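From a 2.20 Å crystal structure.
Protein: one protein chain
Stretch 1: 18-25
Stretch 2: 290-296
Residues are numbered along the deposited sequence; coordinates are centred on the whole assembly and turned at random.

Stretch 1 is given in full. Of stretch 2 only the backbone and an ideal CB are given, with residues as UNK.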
ATOM      1  N   ALA A  18     -16.384  -0.316  -8.717  1.00 31.39           N
ATOM      2  CA  ALA A  18     -17.378  -1.353  -8.988  1.00 31.23           C
ATOM      3  C   ALA A  18     -17.402  -1.723 -10.469  1.00 30.84           C
ATOM      4  O   ALA A  18     -17.440  -0.854 -11.335  1.00 30.41           O
ATOM      5  CB  ALA A  18     -18.761  -0.885  -8.542  1.00 31.08           C
ATOM      6  N   GLY A  19     -17.378  -3.020 -10.753  1.00 31.86           N
ATOM      7  CA  GLY A  19     -17.395  -3.471 -12.132  1.00 31.69           C
ATOM      8  C   GLY A  19     -16.000  -3.585 -12.712  1.00 31.84           C
ATOM      9  O   GLY A  19     -15.826  -4.023 -13.851  1.00 30.42           O
ATOM     10  N   GLY A  20     -14.998  -3.194 -11.932  1.00 30.78           N
ATOM     11  CA  GLY A  20     -13.633  -3.278 -12.408  1.00 30.40           C
ATOM     12  C   GLY A  20     -13.450  -2.493 -13.690  1.00 32.83           C
ATOM     13  O   GLY A  20     -13.837  -1.323 -13.775  1.00 32.17           O
ATOM     14  N   SER A  21     -12.867  -3.135 -14.698  1.00 33.01           N
ATOM     15  CA  SER A  21     -12.636  -2.474 -15.973  1.00 36.85           C
ATOM     16  C   SER A  21     -13.526  -3.037 -17.081  1.00 37.37           C
ATOM     17  O   SER A  21     -13.185  -2.947 -18.264  1.00 37.81           O
ATOM     18  CB  SER A  21     -11.161  -2.614 -16.364  1.00 38.14           C
ATOM     19  OG  SER A  21     -10.773  -3.977 -16.388  1.00 41.34           O
ATOM     20  N   LEU A  22     -14.674  -3.595 -16.698  1.00 36.76           N
ATOM     21  CA  LEU A  22     -15.593  -4.183 -17.665  1.00 36.46           C
ATOM     22  C   LEU A  22     -16.583  -3.223 -18.326  1.00 37.11           C
ATOM     23  O   LEU A  22     -17.330  -3.628 -19.217  1.00 38.25           O
ATOM     24  CB  LEU A  22     -16.349  -5.354 -17.027  1.00 36.98           C
ATOM     25  CG  LEU A  22     -15.481  -6.563 -16.655  1.00 37.54           C
ATOM     26  CD1 LEU A  22     -16.350  -7.703 -16.155  1.00 36.86           C
ATOM     27  CD2 LEU A  22     -14.680  -7.011 -17.869  1.00 37.98           C
ATOM     28  N   PHE A  23     -16.604  -1.962 -17.901  1.00 37.16           N
ATOM     29  CA  PHE A  23     -17.498  -0.987 -18.520  1.00 36.92           C
ATOM     30  C   PHE A  23     -16.988  -0.734 -19.938  1.00 37.99           C
ATOM     31  O   PHE A  23     -15.788  -0.810 -20.197  1.00 37.06           O
ATOM     32  CB  PHE A  23     -17.517   0.319 -17.721  1.00 37.30           C
ATOM     33  CG  PHE A  23     -18.501   0.320 -16.580  1.00 37.79           C
ATOM     34  CD1 PHE A  23     -19.801   0.785 -16.765  1.00 37.75           C
ATOM     35  CD2 PHE A  23     -18.138  -0.167 -15.327  1.00 37.26           C
ATOM     36  CE1 PHE A  23     -20.724   0.765 -15.719  1.00 37.23           C
ATOM     37  CE2 PHE A  23     -19.053  -0.192 -14.278  1.00 37.63           C
ATOM     38  CZ  PHE A  23     -20.350   0.274 -14.475  1.00 37.61           C
ATOM     39  N   PRO A  24     -17.900  -0.438 -20.877  1.00 38.82           N
ATOM     40  CA  PRO A  24     -17.572  -0.176 -22.284  1.00 38.24           C
ATOM     41  C   PRO A  24     -16.352   0.703 -22.576  1.00 38.40           C
ATOM     42  O   PRO A  24     -16.262   1.843 -22.124  1.00 37.51           O
ATOM     43  CB  PRO A  24     -18.864   0.432 -22.822  1.00 38.29           C
ATOM     44  CG  PRO A  24     -19.905  -0.342 -22.078  1.00 39.05           C
ATOM     45  CD  PRO A  24     -19.357  -0.352 -20.655  1.00 38.60           C
ATOM     46  N   ASN A  25     -15.421   0.151 -23.352  1.00 38.12           N
ATOM     47  CA  ASN A  25     -14.208   0.851 -23.764  1.00 38.98           C
ATOM     48  C   ASN A  25     -13.431   1.539 -22.642  1.00 38.21           C
ATOM     49  O   ASN A  25     -13.129   2.730 -22.723  1.00 38.42           O
ATOM     50  CB  ASN A  25     -14.548   1.873 -24.853  1.00 40.25           C
ATOM     51  CG  ASN A  25     -15.201   1.233 -26.066  1.00 42.53           C
ATOM     52  OD1 ASN A  25     -14.663   0.296 -26.657  1.00 43.73           O
ATOM     53  ND2 ASN A  25     -16.365   1.742 -26.445  1.00 42.58           N
ATOM     54  N   UNK A 290     -13.511 -10.743  -9.319  1.00 37.12           N
ATOM     55  CA  UNK A 290     -14.635 -11.185 -10.126  1.00 38.92           C
ATOM     56  C   UNK A 290     -15.459  -9.930 -10.405  1.00 39.65           C
ATOM     57  O   UNK A 290     -15.892  -9.258  -9.473  1.00 40.30           O
ATOM     58  CB  UNK A 290     -15.455 -12.273  -9.429  1.00 38.92           C
ATOM     59  N   UNK A 291     -15.660  -9.602 -11.680  1.00 40.85           N
ATOM     60  CA  UNK A 291     -16.429  -8.416 -12.044  1.00 41.07           C
ATOM     61  C   UNK A 291     -17.671  -8.726 -12.878  1.00 41.39           C
ATOM     62  O   UNK A 291     -17.672  -9.631 -13.716  1.00 39.59           O
ATOM     63  CB  UNK A 291     -15.533  -7.444 -12.814  1.00 41.07           C
ATOM     64  N   UNK A 292     -18.723  -7.951 -12.643  1.00 41.78           N
ATOM     65  CA  UNK A 292     -19.984  -8.114 -13.348  1.00 42.24           C
ATOM     66  C   UNK A 292     -20.604  -6.762 -13.666  1.00 41.63           C
ATOM     67  O   UNK A 292     -20.825  -5.940 -12.781  1.00 41.59           O
ATOM     68  CB  UNK A 292     -20.954  -8.961 -12.522  1.00 42.24           C
ATOM     69  N   UNK A 293     -20.876  -6.534 -14.944  1.00 41.52           N
ATOM     70  CA  UNK A 293     -21.485  -5.289 -15.376  1.00 42.76           C
ATOM     71  C   UNK A 293     -22.772  -5.588 -16.132  1.00 45.25           C
ATOM     72  O   UNK A 293     -22.772  -6.305 -17.135  1.00 44.93           O
ATOM     73  CB  UNK A 293     -20.519  -4.482 -16.246  1.00 42.76           C
ATOM     74  N   UNK A 294     -23.877  -5.051 -15.629  1.00 47.53           N
ATOM     75  CA  UNK A 294     -25.171  -5.250 -16.260  1.00 50.32           C
ATOM     76  C   UNK A 294     -25.728  -3.927 -16.760  1.00 50.92           C
ATOM     77  O   UNK A 294     -25.823  -2.956 -16.011  1.00 49.90           O
ATOM     78  CB  UNK A 294     -26.150  -5.907 -15.285  1.00 50.32           C
ATOM     79  N   UNK A 295     -26.094  -3.897 -18.035  1.00 52.21           N
ATOM     80  CA  UNK A 295     -26.656  -2.700 -18.632  1.00 54.45           C
ATOM     81  C   UNK A 295     -28.177  -2.820 -18.581  1.00 54.65           C
ATOM     82  O   UNK A 295     -28.763  -3.653 -19.272  1.00 54.98           O
ATOM     83  CB  UNK A 295     -26.158  -2.506 -20.066  1.00 54.45           C
ATOM     84  N   UNK A 296     -28.806  -2.000 -17.743  1.00 54.31           N
ATOM     85  CA  UNK A 296     -30.261  -2.009 -17.587  1.00 55.09           C
ATOM     86  C   UNK A 296     -30.970  -1.369 -18.771  1.00 55.77           C
ATOM     87  O   UNK A 296     -32.006  -1.853 -19.220  1.00 56.00           O
ATOM     88  CB  UNK A 296     -30.656  -1.284 -16.299  1.00 55.09           C
TER

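Stretch 2 continues a strand that ends at 295, so its side chains alternate, and the compact loop of stretch 1 can meet only every second one. That loop is built around a type II' beta turn from Gly-19 to Leu-22, closed by a hydrogen bond from Leu-22 N to Gly-19 O (3.1 Å).

Position 290 directs its CA-to-CB bond away from stretch 1, and nothing of the loop lies within 5.5 Å of the ideal CB. Stretch 1 therefore sets no requirement, and almost any residue compatible with a strand would serve. The residue is Leu-290, which makes no contact with the loop.

At 291 the bond points toward the turn. The ideal CB sits 3.6 Å from Gly-19 O and a tight 3.4 Å from Leu-22 CD1, with Gly-20 N 4.4 Å away. Space beside the CB is thus limited. The amide of Ser-21 points toward this side, too far from the CB for a short side chain to meet directly, so an acceptor could reach it through a water. Serine or threonine would fit the space, but the acceptor argument favours asparagine or aspartate; a small apolar residue would fit against the leucine but give that amide no acceptor. The residue is Asp-291, with chi1 in the m well. Its OD1 comes within 3.5 Å of Gly-20 N and is hydrogen-bonded elsewhere in the structure. Its OD2 accepts a hydrogen bond from a water (3.0 Å from OD2 to the water O), and the same water accepts one from Ser-21 N (3.0 Å from N to the water O), so the carboxylate reaches the turn through a solvent bridge. The absence of a side chain at Gly-20 matters here, because an ideal CB on that residue would lie 2.5 Å from Asp-291 OD2, a clash.

Position 292 points away again and is unconstrained by the loop. It is Trp-292, whose NE1 is hydrogen-bonded elsewhere in the structure.

At 293 the bond turns back toward the loop. Leu-22 CB lies 4.3 Å from the ideal CB, Gly-19 CA 5.3 Å, and the Phe-23 ring is close by, forming a shallow apolar recess. Valine, isoleucine, leucine or perhaps threonine would suit it, the beta-branched ones being especially at home in a strand. The residue is Val-293, with chi1 of 173° (t). Its CG2 packs 3.6 Å from Leu-22 CB and 4.0 Å from Phe-23 CE2, while CG1 lies 4.2 Å from the centroid of the Phe-23 ring, 9° off its normal, in a CH-pi contact over the face.

Position 294 points away and leaves the choice open; it is His-294, which does not touch the loop.

At 295 the bond runs sideways, with no loop atom within 5.5 Å of the ideal CB. A short side chain would fall short of Pro-24, whereas a long, flexible one, such as glutamine, glutamate, lysine or methionine, could reach it. Gln-295 does so, its terminal amide approaching Pro-24 CG.

Position 296, past the strand, is out of reach and unrestricted; Phe-296 occupies it.

Stretch 2 (290-296) LDWVHQF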
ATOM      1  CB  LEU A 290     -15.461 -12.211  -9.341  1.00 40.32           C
ATOM      2  CG  LEU A 290     -16.409 -13.155 -10.090  1.00 43.45           C
ATOM      3  CD1 LEU A 290     -17.477 -12.354 -10.829  1.00 44.86           C
ATOM      4  CD2 LEU A 290     -15.611 -14.010 -11.063  1.00 43.33           C
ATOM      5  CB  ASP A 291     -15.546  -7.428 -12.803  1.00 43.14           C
ATOM      6  CG  ASP A 291     -14.309  -7.038 -12.025  1.00 45.86           C
ATOM      7  OD1 ASP A 291     -14.451  -6.505 -10.903  1.00 47.82           O
ATOM      8  OD2 ASP A 291     -13.192  -7.262 -12.535  1.00 47.63           O
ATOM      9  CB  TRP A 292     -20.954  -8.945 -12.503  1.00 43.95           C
ATOM     10  CG  TRP A 292     -22.321  -9.101 -13.108  1.00 47.53           C
ATOM     11  CD1 TRP A 292     -22.617  -9.341 -14.421  1.00 48.60           C
ATOM     12  CD2 TRP A 292     -23.576  -9.073 -12.415  1.00 49.12           C
ATOM     13  NE1 TRP A 292     -23.977  -9.465 -14.588  1.00 48.42           N
ATOM     14  CE2 TRP A 292     -24.590  -9.304 -13.373  1.00 49.47           C
ATOM     15  CE3 TRP A 292     -23.943  -8.874 -11.076  1.00 49.70           C
ATOM     16  CZ2 TRP A 292     -25.950  -9.343 -13.036  1.00 50.32           C
ATOM     17  CZ3 TRP A 292     -25.297  -8.911 -10.740  1.00 50.93           C
ATOM     18  CH2 TRP A 292     -26.282  -9.144 -11.720  1.00 50.78           C
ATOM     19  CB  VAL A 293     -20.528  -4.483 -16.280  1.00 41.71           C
ATOM     20  CG1 VAL A 293     -21.240  -3.268 -16.849  1.00 39.63           C
ATOM     21  CG2 VAL A 293     -19.314  -4.038 -15.474  1.00 41.58           C
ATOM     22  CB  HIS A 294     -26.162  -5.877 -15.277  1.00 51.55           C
ATOM     23  CG  HIS A 294     -27.547  -6.010 -15.829  1.00 53.66           C
ATOM     24  ND1 HIS A 294     -28.325  -4.920 -16.153  1.00 55.11           N
ATOM     25  CD2 HIS A 294     -28.282  -7.103 -16.144  1.00 54.49           C
ATOM     26  CE1 HIS A 294     -29.478  -5.334 -16.646  1.00 55.07           C
ATOM     27  NE2 HIS A 294     -29.478  -6.655 -16.651  1.00 55.32           N
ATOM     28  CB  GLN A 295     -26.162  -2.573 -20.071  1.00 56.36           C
ATOM     29  CG  GLN A 295     -24.645  -2.618 -20.168  1.00 60.72           C
ATOM     30  CD  GLN A 295     -24.142  -2.791 -21.587  1.00 63.47           C
ATOM     31  OE1 GLN A 295     -24.467  -3.774 -22.259  1.00 64.00           O
ATOM     32  NE2 GLN A 295     -23.338  -1.838 -22.049  1.00 64.72           N
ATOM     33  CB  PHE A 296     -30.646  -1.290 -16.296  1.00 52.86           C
ATOM     34  CG  PHE A 296     -30.349  -2.082 -15.064  1.00 52.90           C
ATOM     35  CD1 PHE A 296     -31.271  -3.001 -14.578  1.00 51.99           C
ATOM     36  CD2 PHE A 296     -29.129  -1.943 -14.411  1.00 53.14           C
ATOM     37  CE1 PHE A 296     -30.985  -3.774 -13.456  1.00 52.64           C
ATOM     38  CE2 PHE A 296     -28.830  -2.712 -13.288  1.00 53.48           C
ATOM     39  CZ  PHE A 296     -29.760  -3.629 -12.809  1.00 52.75           C
TER
HETATM   40  O   HOH W   1     -11.265  -5.616 -14.136  1.00 37.63           O
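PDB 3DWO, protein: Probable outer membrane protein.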